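Long-range contacts in processed glycerol phosphate lipoteichoic acid synthase 2 (Bacillus subtilis, PDB 2W8D), which is a sulfatase-family protein of the alkaline phosphatase clan whose C-terminal domain carries a bound magnesium ion: residues A117-K122 / H319-D324; K326-S331 / Y404-F409. All coordinates share one frame; numbering follows the deposited sequence.

Contact 1 of 2, residues A117-K122 / H319-D324; sequences AILKSK and HLLGVD
Lys-122 reaches across to Leu-321 and Val-323, while Ile-118 and Leu-119 supply the apolar part of the contact next to it. The lysine CB points toward the other segment, and CG sits beside its own backbone N, anti to the carbonyl carbon (chi1 -83°); CE and NZ are the atoms that touch residues 319-324. Bends at chi2 and chi3 bring CE beside Val-323 CG1, 4.0 Å away. NZ, at the tip, donates to Leu-321 O over 2.8 Å, approaching somewhat tilted from the carbonyl plane, and lies 4.0 Å from Leu-321 CB. Alongside, Leu-119 and Leu-321 cross at about a right angle, methyl to methyl, with the two CD1 atoms 3.9 Å apart. Leu-119 CD2 faces Val-323 CG1 at 4.2 Å, and the other valine methyl, CG2, meets Ile-118 CG2 at 4.1 Å. Leu-119 and Val-323 both also rest on Leu-318 of helix 313-320, whose end turns out through a Schellman motif: Gly-322, at positive phi, sends its N-H back to His-319 O. Leu-321 O thus belongs to the turn that ends a helix, near its partially negative C-terminal end, and a lysine ammonium there is probably favoured electrostatically as well as by its hydrogen bond, next to apolar side chains that probably limit the access of water.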
loop_
_atom_site.group_PDB
_atom_site.type_symbol
_atom_site.label_atom_id
_atom_site.label_comp_id
_atom_site.label_asym_id
_atom_site.label_seq_id
_atom_site.Cartn_x
_atom_site.Cartn_y
_atom_site.Cartn_z
ATOM N N ALA A 117 -12.075 -11.436 -1.989
ATOM C CA ALA A 117 -13.372 -12.026 -2.349
ATOM C C ALA A 117 -13.399 -12.519 -3.805
ATOM O O ALA A 117 -13.941 -13.596 -4.092
ATOM C CB ALA A 117 -14.510 -11.071 -2.073
ATOM N N ILE A 118 -12.791 -11.742 -4.707
ATOM C CA ILE A 118 -12.631 -12.149 -6.099
ATOM C C ILE A 118 -11.912 -13.505 -6.165
ATOM O O ILE A 118 -12.362 -14.447 -6.816
ATOM C CB ILE A 118 -11.848 -11.081 -6.929
ATOM C CG1 ILE A 118 -12.675 -9.803 -7.019
ATOM C CG2 ILE A 118 -11.506 -11.629 -8.350
ATOM C CD1 ILE A 118 -12.015 -8.634 -7.683
ATOM N N LEU A 119 -10.806 -13.583 -5.441
ATOM C CA LEU A 119 -9.976 -14.759 -5.403
ATOM C C LEU A 119 -10.611 -16.030 -4.805
ATOM O O LEU A 119 -10.030 -17.100 -4.933
ATOM C CB LEU A 119 -8.649 -14.408 -4.734
ATOM C CG LEU A 119 -7.821 -13.498 -5.645
ATOM C CD1 LEU A 119 -6.482 -13.103 -5.040
ATOM C CD2 LEU A 119 -7.636 -14.210 -7.006
ATOM N N LYS A 120 -11.792 -15.928 -4.182
ATOM C CA LYS A 120 -12.455 -17.105 -3.601
ATOM C C LYS A 120 -12.810 -18.123 -4.660
ATOM O O LYS A 120 -12.753 -19.316 -4.412
ATOM C CB LYS A 120 -13.741 -16.736 -2.838
ATOM C CG LYS A 120 -13.568 -16.592 -1.336
ATOM C CD LYS A 120 -14.328 -15.375 -0.849
ATOM C CE LYS A 120 -13.613 -14.685 0.328
ATOM N NZ LYS A 120 -13.525 -15.507 1.582
ATOM N N SER A 121 -13.207 -17.636 -5.829
ATOM C CA SER A 121 -13.610 -18.486 -6.946
ATOM C C SER A 121 -12.403 -19.225 -7.542
ATOM O O SER A 121 -12.569 -20.196 -8.299
ATOM C CB SER A 121 -14.278 -17.637 -8.023
ATOM O OG SER A 121 -13.401 -16.598 -8.430
ATOM N N LYS A 122 -11.208 -18.753 -7.198
ATOM C CA LYS A 122 -9.963 -19.471 -7.437
ATOM C C LYS A 122 -9.459 -20.238 -6.186
ATOM O O LYS A 122 -8.330 -20.716 -6.178
ATOM C CB LYS A 122 -8.871 -18.521 -7.994
ATOM C CG LYS A 122 -8.934 -18.267 -9.531
ATOM C CD LYS A 122 -7.533 -18.384 -10.234
ATOM C CE LYS A 122 -6.585 -17.181 -9.931
ATOM N NZ LYS A 122 -5.129 -17.266 -10.419
ATOM N N HIS A 319 -3.757 -9.070 -12.369
ATOM C CA HIS A 319 -3.238 -9.346 -13.702
ATOM C C HIS A 319 -2.110 -10.353 -13.678
ATOM O O HIS A 319 -2.138 -11.298 -14.456
ATOM C CB HIS A 319 -2.865 -8.057 -14.456
ATOM C CG HIS A 319 -4.064 -7.259 -14.875
ATOM N ND1 HIS A 319 -3.973 -6.012 -15.460
ATOM C CD2 HIS A 319 -5.391 -7.524 -14.761
ATOM C CE1 HIS A 319 -5.187 -5.549 -15.698
ATOM N NE2 HIS A 319 -6.065 -6.450 -15.287
ATOM N N LEU A 320 -1.162 -10.178 -12.758
ATOM C CA LEU A 320 -0.075 -11.146 -12.584
ATOM C C LEU A 320 -0.635 -12.560 -12.330
ATOM O O LEU A 320 -0.076 -13.550 -12.814
ATOM C CB LEU A 320 0.878 -10.727 -11.461
ATOM C CG LEU A 320 1.980 -9.700 -11.785
ATOM C CD1 LEU A 320 2.573 -9.112 -10.510
ATOM C CD2 LEU A 320 3.087 -10.292 -12.639
ATOM N N LEU A 321 -1.760 -12.640 -11.617
ATOM C CA LEU A 321 -2.384 -13.932 -11.291
ATOM C C LEU A 321 -3.278 -14.464 -12.399
ATOM O O LEU A 321 -3.897 -15.523 -12.266
ATOM C CB LEU A 321 -3.195 -13.818 -10.001
ATOM C CG LEU A 321 -2.483 -13.540 -8.682
ATOM C CD1 LEU A 321 -3.533 -13.192 -7.636
ATOM C CD2 LEU A 321 -1.698 -14.762 -8.250
ATOM N N GLY A 322 -3.355 -13.733 -13.497
ATOM C CA GLY A 322 -4.159 -14.194 -14.624
ATOM C C GLY A 322 -5.634 -13.881 -14.476
ATOM O O GLY A 322 -6.448 -14.464 -15.164
ATOM N N VAL A 323 -6.004 -12.947 -13.598
ATOM C CA VAL A 323 -7.420 -12.589 -13.536
ATOM C C VAL A 323 -7.791 -11.259 -14.160
ATOM O O VAL A 323 -7.235 -10.223 -13.849
ATOM C CB VAL A 323 -8.154 -12.965 -12.187
ATOM C CG1 VAL A 323 -7.189 -13.390 -11.110
ATOM C CG2 VAL A 323 -9.143 -11.893 -11.724
ATOM N N ASP A 324 -8.733 -11.346 -15.085
ATOM C CA ASP A 324 -9.220 -10.222 -15.871
ATOM C C ASP A 324 -10.088 -9.264 -15.047
ATOM O O ASP A 324 -11.122 -9.662 -14.506
ATOM C CB ASP A 324 -10.023 -10.761 -17.071
ATOM C CG ASP A 324 -10.567 -9.653 -17.964
ATOM O OD1 ASP A 324 -10.056 -8.500 -17.881
ATOM O OD2 ASP A 324 -11.497 -9.947 -18.753
#

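Contact 2 of 2, residues K326-S331 / Y404-F409; sequences KDYLMS and YEPKGF
Asp-327 and Pro-406 bring segments 326-331 and 404-409 closest, with CA atoms 5.5 Å apart, and neither segment forms a helix or strand here. Tyr-404 reaches over toward residues 326-331, its CG anti to the backbone N (chi1 -172°), and ends with OH close to two oxygens of Asp-327. Tyr-404 OH lies 2.5 Å from Asp-327 O, which sits at the ring edge in plane, and 2.7 Å from Asp-327 OD1; both are within reach of its single proton. The carboxylate and the phenol ring are turned 88° against each other. The other carboxylate oxygen, Asp-327 OD2, takes a weak bond from Lys-407 N at 3.3 Å, so both carboxylate oxygens meet segment 404-409; OD1 also has a long, weak ion pair with Lys-15 of helix 6-17. Leu-329 is the centre of an inverse gamma turn in the loop that leads from helix 313-320 to strand 344-345, and this turn presents its side chain to the phenol. Leu-329 CG stands over one face of Tyr-404 in a CH-pi contact, 4.0 Å from the ring centroid, 14° off the ring normal and offset toward the rim; Leu-329 CD1 and CD2 lie nearest Tyr-404 CG and CZ, respectively. Tyr-328 and Pro-406 cross at about a right angle: Tyr-328 CE1 is 3.5 Å from Pro-406 CB, and the same CE1 is 4.5 Å from Phe-409 CD1.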
loop_
_atom_site.group_PDB
_atom_site.type_symbol
_atom_site.label_atom_id
_atom_site.label_comp_id
_atom_site.label_asym_id
_atom_site.label_seq_id
_atom_site.Cartn_x
_atom_site.Cartn_y
_atom_site.Cartn_z
ATOM N N LYS A 326 -11.443 -6.271 -16.186
ATOM C CA LYS A 326 -12.338 -5.440 -17.001
ATOM C C LYS A 326 -13.776 -5.356 -16.489
ATOM O O LYS A 326 -14.457 -4.361 -16.729
ATOM C CB LYS A 326 -12.343 -5.896 -18.474
ATOM C CG LYS A 326 -12.912 -4.837 -19.442
ATOM C CD LYS A 326 -12.538 -5.078 -20.916
ATOM C CE LYS A 326 -12.629 -3.782 -21.746
ATOM N NZ LYS A 326 -11.586 -3.731 -22.837
ATOM N N ASP A 327 -14.245 -6.397 -15.812
ATOM C CA ASP A 327 -15.630 -6.395 -15.345
ATOM C C ASP A 327 -15.831 -5.804 -13.936
ATOM O O ASP A 327 -16.960 -5.691 -13.469
ATOM C CB ASP A 327 -16.263 -7.784 -15.468
ATOM C CG ASP A 327 -17.746 -7.714 -15.837
ATOM O OD1 ASP A 327 -18.262 -6.593 -16.051
ATOM O OD2 ASP A 327 -18.406 -8.775 -15.921
ATOM N N TYR A 328 -14.749 -5.396 -13.280
ATOM C CA TYR A 328 -14.839 -4.772 -11.950
ATOM C C TYR A 328 -14.766 -3.265 -11.976
ATOM O O TYR A 328 -14.068 -2.678 -12.799
ATOM C CB TYR A 328 -13.740 -5.298 -11.036
ATOM C CG TYR A 328 -13.807 -6.781 -10.901
ATOM C CD1 TYR A 328 -14.792 -7.377 -10.113
ATOM C CD2 TYR A 328 -12.911 -7.603 -11.583
ATOM C CE1 TYR A 328 -14.868 -8.739 -9.979
ATOM C CE2 TYR A 328 -12.993 -8.987 -11.463
ATOM C CZ TYR A 328 -13.980 -9.541 -10.656
ATOM O OH TYR A 328 -14.081 -10.907 -10.523
ATOM N N LEU A 329 -15.446 -2.640 -11.025
ATOM C CA LEU A 329 -15.424 -1.200 -10.912
ATOM C C LEU A 329 -14.289 -0.799 -9.977
ATOM O O LEU A 329 -14.471 -0.699 -8.762
ATOM C CB LEU A 329 -16.780 -0.686 -10.438
ATOM C CG LEU A 329 -17.977 -0.978 -11.355
ATOM C CD1 LEU A 329 -19.136 -0.133 -10.924
ATOM C CD2 LEU A 329 -17.667 -0.710 -12.833
HETATM N N MSE A 330 -13.117 -0.596 -10.576
HETATM C CA MSE A 330 -11.884 -0.306 -9.888
HETATM C C MSE A 330 -11.322 0.985 -10.459
HETATM O O MSE A 330 -11.351 1.198 -11.660
HETATM C CB MSE A 330 -10.895 -1.445 -10.083
HETATM C CG MSE A 330 -11.199 -2.664 -9.226
HETATM SE SE MSE A 330 -9.902 -4.116 -9.450
HETATM C CE MSE A 330 -10.475 -5.191 -7.919
ATOM N N SER A 331 -10.800 1.838 -9.584
ATOM C CA SER A 331 -10.288 3.136 -9.983
ATOM C C SER A 331 -8.888 3.074 -10.570
ATOM O O SER A 331 -8.515 3.930 -11.377
ATOM C CB SER A 331 -10.284 4.082 -8.777
ATOM O OG SER A 331 -11.616 4.496 -8.497
ATOM N N TYR A 404 -24.318 -3.755 -8.752
ATOM C CA TYR A 404 -23.419 -4.225 -9.794
ATOM C C TYR A 404 -22.991 -5.665 -9.567
ATOM O O TYR A 404 -22.448 -5.983 -8.509
ATOM C CB TYR A 404 -22.172 -3.354 -9.846
ATOM C CG TYR A 404 -21.322 -3.675 -11.028
ATOM C CD1 TYR A 404 -20.117 -4.358 -10.882
ATOM C CD2 TYR A 404 -21.746 -3.336 -12.309
ATOM C CE1 TYR A 404 -19.333 -4.660 -11.988
ATOM C CE2 TYR A 404 -20.983 -3.639 -13.426
ATOM C CZ TYR A 404 -19.781 -4.304 -13.271
ATOM O OH TYR A 404 -19.032 -4.595 -14.397
ATOM N N GLU A 405 -23.203 -6.526 -10.563
ATOM C CA GLU A 405 -22.707 -7.905 -10.496
ATOM C C GLU A 405 -21.688 -8.223 -11.594
ATOM O O GLU A 405 -22.057 -8.335 -12.762
ATOM C CB GLU A 405 -23.847 -8.920 -10.548
ATOM C CG GLU A 405 -25.201 -8.400 -10.052
ATOM C CD GLU A 405 -26.002 -9.463 -9.319
ATOM O OE1 GLU A 405 -27.121 -9.805 -9.776
ATOM O OE2 GLU A 405 -25.502 -9.959 -8.279
ATOM N N PRO A 406 -20.400 -8.365 -11.216
ATOM C CA PRO A 406 -19.355 -8.808 -12.137
ATOM C C PRO A 406 -19.543 -10.293 -12.383
ATOM O O PRO A 406 -20.213 -10.946 -11.590
ATOM C CB PRO A 406 -18.052 -8.553 -11.360
ATOM C CG PRO A 406 -18.437 -7.694 -10.178
ATOM C CD PRO A 406 -19.859 -8.093 -9.875
ATOM N N LYS A 407 -18.938 -10.827 -13.444
ATOM C CA LYS A 407 -19.303 -12.167 -13.924
ATOM C C LYS A 407 -18.865 -13.329 -13.039
ATOM O O LYS A 407 -19.629 -14.271 -12.814
ATOM C CB LYS A 407 -18.858 -12.411 -15.383
ATOM C CG LYS A 407 -20.014 -12.532 -16.415
ATOM C CD LYS A 407 -21.258 -13.244 -15.846
ATOM C CE LYS A 407 -21.245 -14.774 -16.057
ATOM N NZ LYS A 407 -22.261 -15.432 -15.195
ATOM N N GLY A 408 -17.634 -13.283 -12.552
ATOM C CA GLY A 408 -17.167 -14.404 -11.758
ATOM C C GLY A 408 -17.880 -14.358 -10.430
ATOM O O GLY A 408 -18.295 -15.374 -9.899
ATOM N N PHE A 409 -18.089 -13.135 -9.963
ATOM C CA PHE A 409 -18.230 -12.820 -8.551
ATOM C C PHE A 409 -19.424 -13.379 -7.829
ATOM O O PHE A 409 -20.571 -13.200 -8.243
ATOM C CB PHE A 409 -18.252 -11.317 -8.374
ATOM C CG PHE A 409 -17.983 -10.887 -6.981
ATOM C CD1 PHE A 409 -16.679 -10.886 -6.491
ATOM C CD2 PHE A 409 -19.023 -10.473 -6.159
ATOM C CE1 PHE A 409 -16.417 -10.503 -5.198
ATOM C CE2 PHE A 409 -18.772 -10.070 -4.854
ATOM C CZ PHE A 409 -17.470 -10.085 -4.367
#

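Both contacts lie toward the periphery on the same side of the chain, with centres about 12 Å apart, and meet at helix 115-118. Tyr-328 OH of contact 2 touches Ile-118 CG2 at 3.4 Å, and Phe-409 CE1 touches Ala-117 CB at 3.7 Å. Contact 1 is the more buried: it combines aliphatic packing with one lysine-to-carbonyl hydrogen bond. Contact 2, only partly buried, relies on aromatic rings, a proline and an aspartate with several polar partners. Contact 1 joins helix 115-118 and the residues following it to the turn after helix 313-320; contact 2 links the loop after helix 313-320 to the loop after helix 380-397.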